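Local coordinates for protein histidine acid phosphatase (Bifidobacterium longum subsp. infantis, PDB 6RXD) that probably removes phosphate from phytate and other inositol polyphosphates, and from 2,3-bisphosphoglycerate, as a histidine acid phosphatase of the MINPP1 subfamily, at residues E80-E94 / G324-G336. Numbering follows the deposited sequence. Where two conformers were deposited one is given.
Sequences EFVKNLSGITAANVE and GDHTFAFDQYFQG. With ZN (zinc ion), chain D.
Segment 324-336, part of the loop between helices 301-317 and 339-357 and mostly without regular structure, runs along helix 80-94, coming nearest where the CA atoms of Gly-87 and His-326, and those of Asn-84 and Phe-328, lie 4.4 Å apart. At Gly-87 a side chain would collide with the carbonyl oxygen of Thr-327. Asn-84 grips the loop with both ends of its amide, which chi1 of -76°, with CG beside the backbone N, turns to the loop. Its OD1 takes the backbone N-H of Ala-329 (OD1 to N 2.8 Å), which arrives from above the carbonyl plane, while ND2 donates within its own amide plane to Tyr-333 OH at 3.1 Å. CB of the same residue lies over one face of the Phe-330 ring, toward its rim. Replacing Asn-84 by an alanine would probably leave the Ala-329 N-H without its acceptor and Tyr-333 OH without the ND2 donor. In the conformers given, the chain of Glu-80, bent at chi2, brings OE2 to Gln-332 NE2 (2.7 Å), which meets the anti lone pair; that NE2 also donates to Ala-329 O, bracing the 3-10 turn. Farther along, Ile-88 sets CB over a face of Phe-328 and CG2 against Phe-330 CE2, and Leu-311 of helix 301-317 packs on Phe-330 as well. Tyr-333 OH also meets the edge of Phe-81. The His-326 ring lies with one face over Ala-91 CA, and its NE2 binds zinc at 2.1 Å. Glu-94, extended beyond CG, chelates the zinc through OE1 (2.5 Å) and OE2 (2.3 Å), its carboxylate nearly perpendicular to the imidazole, and a water also binds. Buried rings and side-chain amide hydrogen bonds thus fasten one part of the loop to the helix, while the zinc, its protein ligands one from each segment, cross-links them near the surface.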
loop_
_atom_site.group_PDB
_atom_site.type_symbol
_atom_site.label_atom_id
_atom_site.label_comp_id
_atom_site.label_asym_id
_atom_site.label_seq_id
_atom_site.Cartn_x
_atom_site.Cartn_y
_atom_site.Cartn_z
ATOM N N GLU A 80 19.819 -3.555 25.450
ATOM C CA GLU A 80 19.483 -3.883 24.066
ATOM C C GLU A 80 18.166 -3.240 23.646
ATOM O O GLU A 80 18.062 -2.719 22.522
ATOM C CB GLU A 80 19.456 -5.400 23.822
ATOM C CG GLU A 80 19.031 -5.807 22.411
ATOM C CD GLU A 80 20.105 -5.558 21.360
ATOM O OE1 GLU A 80 21.239 -5.167 21.720
ATOM O OE2 GLU A 80 19.818 -5.766 20.162
ATOM N N PHE A 81 17.186 -3.234 24.539
ATOM C CA PHE A 81 15.886 -2.632 24.241
ATOM C C PHE A 81 16.040 -1.127 24.001
ATOM O O PHE A 81 15.539 -0.590 23.014
ATOM C CB PHE A 81 14.920 -2.913 25.393
ATOM C CG PHE A 81 13.486 -2.566 25.093
ATOM C CD1 PHE A 81 12.752 -3.311 24.184
ATOM C CD2 PHE A 81 12.876 -1.509 25.738
ATOM C CE1 PHE A 81 11.427 -2.985 23.915
ATOM C CE2 PHE A 81 11.552 -1.186 25.488
ATOM C CZ PHE A 81 10.831 -1.922 24.581
ATOM N N VAL A 82 16.765 -0.444 24.885
ATOM C CA VAL A 82 16.983 0.994 24.747
ATOM C C VAL A 82 17.793 1.308 23.480
ATOM O O VAL A 82 17.551 2.302 22.797
ATOM C CB VAL A 82 17.666 1.580 26.011
ATOM C CG1 VAL A 82 17.961 3.068 25.836
ATOM C CG2 VAL A 82 16.792 1.353 27.242
ATOM N N LYS A 83 18.755 0.445 23.150
ATOM C CA LYS A 83 19.549 0.637 21.925
ATOM C C LYS A 83 18.676 0.536 20.673
ATOM O O LYS A 83 18.832 1.309 19.719
ATOM C CB LYS A 83 20.679 -0.395 21.832
ATOM C CG LYS A 83 21.532 -0.258 20.568
ATOM C CD LYS A 83 22.628 -1.332 20.479
ATOM C CE LYS A 83 23.401 -1.194 19.167
ATOM N NZ LYS A 83 24.431 -2.254 18.998
ATOM N N ASN A 84 17.763 -0.430 20.668
ATOM C CA ASN A 84 16.884 -0.621 19.512
ATOM C C ASN A 84 15.992 0.597 19.318
ATOM O O ASN A 84 15.844 1.115 18.203
ATOM C CB ASN A 84 16.027 -1.887 19.678
ATOM C CG ASN A 84 16.816 -3.155 19.432
ATOM O OD1 ASN A 84 17.730 -3.166 18.614
ATOM N ND2 ASN A 84 16.483 -4.222 20.152
ATOM N N LEU A 85 15.418 1.071 20.419
ATOM C CA LEU A 85 14.526 2.234 20.357
ATOM C C LEU A 85 15.281 3.483 19.929
ATOM O O LEU A 85 14.839 4.193 19.032
ATOM C CB LEU A 85 13.833 2.475 21.701
ATOM C CG LEU A 85 12.875 1.401 22.213
ATOM C CD1 LEU A 85 12.421 1.747 23.623
ATOM C CD2 LEU A 85 11.685 1.301 21.306
ATOM N N SER A 86 16.435 3.753 20.548
ATOM C CA SER A 86 17.250 4.916 20.190
ATOM C C SER A 86 17.647 4.881 18.724
ATOM O O SER A 86 17.663 5.903 18.039
ATOM C CB SER A 86 18.511 4.973 21.055
ATOM O OG SER A 86 18.177 5.219 22.401
ATOM N N GLY A 87 17.973 3.680 18.242
ATOM C CA GLY A 87 18.387 3.500 16.862
ATOM C C GLY A 87 17.298 3.812 15.846
ATOM O O GLY A 87 17.554 4.512 14.869
ATOM N N ILE A 88 16.087 3.297 16.053
ATOM C CA ILE A 88 15.023 3.566 15.084
ATOM C C ILE A 88 14.574 5.029 15.157
ATOM O O ILE A 88 14.216 5.646 14.146
ATOM C CB ILE A 88 13.833 2.570 15.194
ATOM C CG1 ILE A 88 12.963 2.654 13.932
ATOM C CG2 ILE A 88 13.000 2.830 16.444
ATOM C CD1 ILE A 88 12.135 1.408 13.665
ATOM N N THR A 89 14.632 5.602 16.351
ATOM C CA THR A 89 14.308 7.014 16.496
ATOM C C THR A 89 15.335 7.866 15.756
ATOM O O THR A 89 14.979 8.771 14.998
ATOM C CB THR A 89 14.230 7.389 17.975
ATOM O OG1 THR A 89 13.110 6.711 18.549
ATOM C CG2 THR A 89 14.060 8.910 18.168
ATOM N N ALA A 90 16.615 7.552 15.942
ATOM C CA ALA A 90 17.666 8.300 15.265
ATOM C C ALA A 90 17.566 8.191 13.749
ATOM O O ALA A 90 17.839 9.151 13.038
ATOM C CB ALA A 90 19.044 7.848 15.751
ATOM N N ALA A 91 17.185 7.023 13.249
ATOM C CA ALA A 91 17.023 6.835 11.813
ATOM C C ALA A 91 15.897 7.726 11.279
ATOM O O ALA A 91 16.008 8.330 10.202
ATOM C CB ALA A 91 16.749 5.380 11.502
ATOM N N ASN A 92 14.811 7.801 12.035
ATOM C CA ASN A 92 13.690 8.651 11.653
ATOM C C ASN A 92 13.965 10.142 11.769
ATOM O O ASN A 92 13.501 10.934 10.941
ATOM C CB ASN A 92 12.455 8.276 12.472
ATOM C CG ASN A 92 11.750 7.076 11.911
ATOM O OD1 ASN A 92 11.033 7.187 10.914
ATOM N ND2 ASN A 92 11.961 5.913 12.528
ATOM N N VAL A 93 14.728 10.529 12.782
ATOM C CA VAL A 93 15.079 11.932 12.947
ATOM C C VAL A 93 15.902 12.395 11.752
ATOM O O VAL A 93 15.664 13.464 11.183
ATOM C CB VAL A 93 15.825 12.165 14.273
ATOM C CG1 VAL A 93 16.529 13.514 14.273
ATOM C CG2 VAL A 93 14.848 12.080 15.435
ATOM N N GLU A 94 16.832 11.553 11.326
ATOM C CA GLU A 94 17.670 11.897 10.185
ATOM C C GLU A 94 16.893 11.953 8.873
ATOM O O GLU A 94 17.096 12.854 8.057
ATOM C CB GLU A 94 18.812 10.898 10.060
ATOM C CG GLU A 94 19.680 11.166 8.870
ATOM C CD GLU A 94 20.694 10.092 8.677
ATOM O OE1 GLU A 94 21.888 10.426 8.521
ATOM O OE2 GLU A 94 20.292 8.907 8.668
ATOM N N GLY A 324 25.264 1.340 10.508
ATOM C CA GLY A 324 26.240 2.156 11.203
ATOM C C GLY A 324 25.871 2.557 12.615
ATOM O O GLY A 324 25.677 1.716 13.488
ATOM N N ASP A 325 25.750 3.865 12.812
ATOM C CA ASP A 325 25.589 4.473 14.124
ATOM C C ASP A 325 24.123 4.476 14.589
ATOM O O ASP A 325 23.801 4.888 15.704
ATOM C CB ASP A 325 26.226 5.872 14.084
ATOM C CG ASP A 325 25.848 6.741 15.262
ATOM O OD1 ASP A 325 25.014 7.654 15.065
ATOM O OD2 ASP A 325 26.379 6.525 16.378
ATOM N N HIS A 326 23.227 3.985 13.743
ATOM C CA HIS A 326 21.835 3.865 14.166
ATOM C C HIS A 326 21.235 2.540 13.702
ATOM O O HIS A 326 20.309 2.497 12.892
ATOM C CB HIS A 326 20.985 5.107 13.786
ATOM C CG HIS A 326 21.057 5.497 12.336
ATOM N ND1 HIS A 326 20.405 4.790 11.354
ATOM C CD2 HIS A 326 21.660 6.538 11.707
ATOM C CE1 HIS A 326 20.615 5.355 10.177
ATOM N NE2 HIS A 326 21.378 6.415 10.359
ATOM N N THR A 327 21.786 1.451 14.228
ATOM C CA THR A 327 21.239 0.130 13.960
ATOM C C THR A 327 20.123 -0.220 14.943
ATOM O O THR A 327 20.014 0.357 16.026
ATOM C CB THR A 327 22.315 -0.965 13.993
ATOM O OG1 THR A 327 22.860 -1.059 15.315
ATOM C CG2 THR A 327 23.430 -0.644 13.007
ATOM N N PHE A 328 19.278 -1.156 14.537
ATOM C CA PHE A 328 18.218 -1.653 15.402
ATOM C C PHE A 328 17.937 -3.094 14.991
ATOM O O PHE A 328 18.168 -3.474 13.842
ATOM C CB PHE A 328 16.955 -0.766 15.332
ATOM C CG PHE A 328 16.682 -0.189 13.958
ATOM C CD1 PHE A 328 15.827 -0.836 13.070
ATOM C CD2 PHE A 328 17.286 1.004 13.558
ATOM C CE1 PHE A 328 15.592 -0.309 11.797
ATOM C CE2 PHE A 328 17.049 1.543 12.298
ATOM C CZ PHE A 328 16.205 0.889 11.412
ATOM N N ALA A 329 17.455 -3.899 15.935
ATOM C CA ALA A 329 17.268 -5.321 15.688
ATOM C C ALA A 329 15.991 -5.825 16.350
ATOM O O ALA A 329 16.024 -6.684 17.239
ATOM C CB ALA A 329 18.483 -6.105 16.189
ATOM N N PHE A 330 14.858 -5.277 15.921
ATOM C CA PHE A 330 13.572 -5.661 16.497
ATOM C C PHE A 330 13.169 -7.079 16.119
ATOM O O PHE A 330 12.362 -7.712 16.820
ATOM C CB PHE A 330 12.486 -4.657 16.108
ATOM C CG PHE A 330 12.643 -3.318 16.771
ATOM C CD1 PHE A 330 12.253 -3.136 18.091
ATOM C CD2 PHE A 330 13.188 -2.239 16.086
ATOM C CE1 PHE A 330 12.403 -1.910 18.724
ATOM C CE2 PHE A 330 13.338 -1.003 16.714
ATOM C CZ PHE A 330 12.954 -0.840 18.033
ATOM N N ASP A 331 13.745 -7.597 15.035
ATOM C CA ASP A 331 13.432 -8.963 14.638
ATOM C C ASP A 331 13.824 -9.989 15.700
ATOM O O ASP A 331 13.247 -11.073 15.745
ATOM C CB ASP A 331 14.035 -9.310 13.270
ATOM C CG ASP A 331 15.523 -9.097 13.213
ATOM O OD1 ASP A 331 16.025 -8.189 13.910
ATOM O OD2 ASP A 331 16.191 -9.835 12.457
ATOM N N GLN A 332 14.766 -9.638 16.579
ATOM C CA GLN A 332 15.189 -10.565 17.623
ATOM C C GLN A 332 14.080 -10.899 18.616
ATOM O O GLN A 332 14.172 -11.907 19.319
ATOM C CB GLN A 332 16.358 -9.997 18.411
ATOM C CG GLN A 332 15.911 -8.934 19.389
ATOM C CD GLN A 332 17.060 -8.328 20.130
ATOM O OE1 GLN A 332 17.490 -8.854 21.154
ATOM N NE2 GLN A 332 17.571 -7.211 19.619
ATOM N N TYR A 333 13.037 -10.068 18.676
ATOM C CA TYR A 333 11.932 -10.312 19.600
ATOM C C TYR A 333 10.844 -11.149 18.957
ATOM O O TYR A 333 9.850 -11.482 19.604
ATOM C CB TYR A 333 11.306 -8.993 20.077
ATOM C CG TYR A 333 12.294 -8.045 20.723
ATOM C CD1 TYR A 333 13.001 -8.418 21.863
ATOM C CD2 TYR A 333 12.494 -6.767 20.211
ATOM C CE1 TYR A 333 13.903 -7.551 22.460
ATOM C CE2 TYR A 333 13.389 -5.887 20.808
ATOM C CZ TYR A 333 14.092 -6.291 21.922
ATOM O OH TYR A 333 14.990 -5.432 22.528
ATOM N N PHE A 334 11.033 -11.496 17.687
ATOM C CA PHE A 334 9.989 -12.217 16.956
ATOM C C PHE A 334 10.506 -13.503 16.309
ATOM O O PHE A 334 10.099 -13.855 15.201
ATOM C CB PHE A 334 9.359 -11.296 15.911
ATOM C CG PHE A 334 8.585 -10.147 16.512
ATOM C CD1 PHE A 334 7.244 -10.297 16.832
ATOM C CD2 PHE A 334 9.205 -8.928 16.782
ATOM C CE1 PHE A 334 6.518 -9.246 17.385
ATOM C CE2 PHE A 334 8.488 -7.872 17.353
ATOM C CZ PHE A 334 7.140 -8.037 17.647
ATOM N N GLN A 335 11.385 -14.196 17.025
ATOM C CA GLN A 335 12.031 -15.421 16.543
ATOM C C GLN A 335 11.374 -16.652 17.156
ATOM O O GLN A 335 10.807 -16.578 18.244
ATOM C CB GLN A 335 13.513 -15.415 16.912
ATOM C CG GLN A 335 14.313 -14.277 16.292
ATOM C CD GLN A 335 14.345 -14.355 14.784
ATOM O OE1 GLN A 335 14.842 -15.328 14.213
ATOM N NE2 GLN A 335 13.802 -13.337 14.125
ATOM N N GLY A 336 11.451 -17.783 16.460
ATOM C CA GLY A 336 10.912 -19.026 16.983
ATOM C C GLY A 336 9.445 -18.927 17.333
ATOM O O GLY A 336 8.634 -18.472 16.524
HETATM ZN ZN ZN D . 22.197 8.234 9.710
HETATM O O HOH W 1 23.465 9.225 11.522
#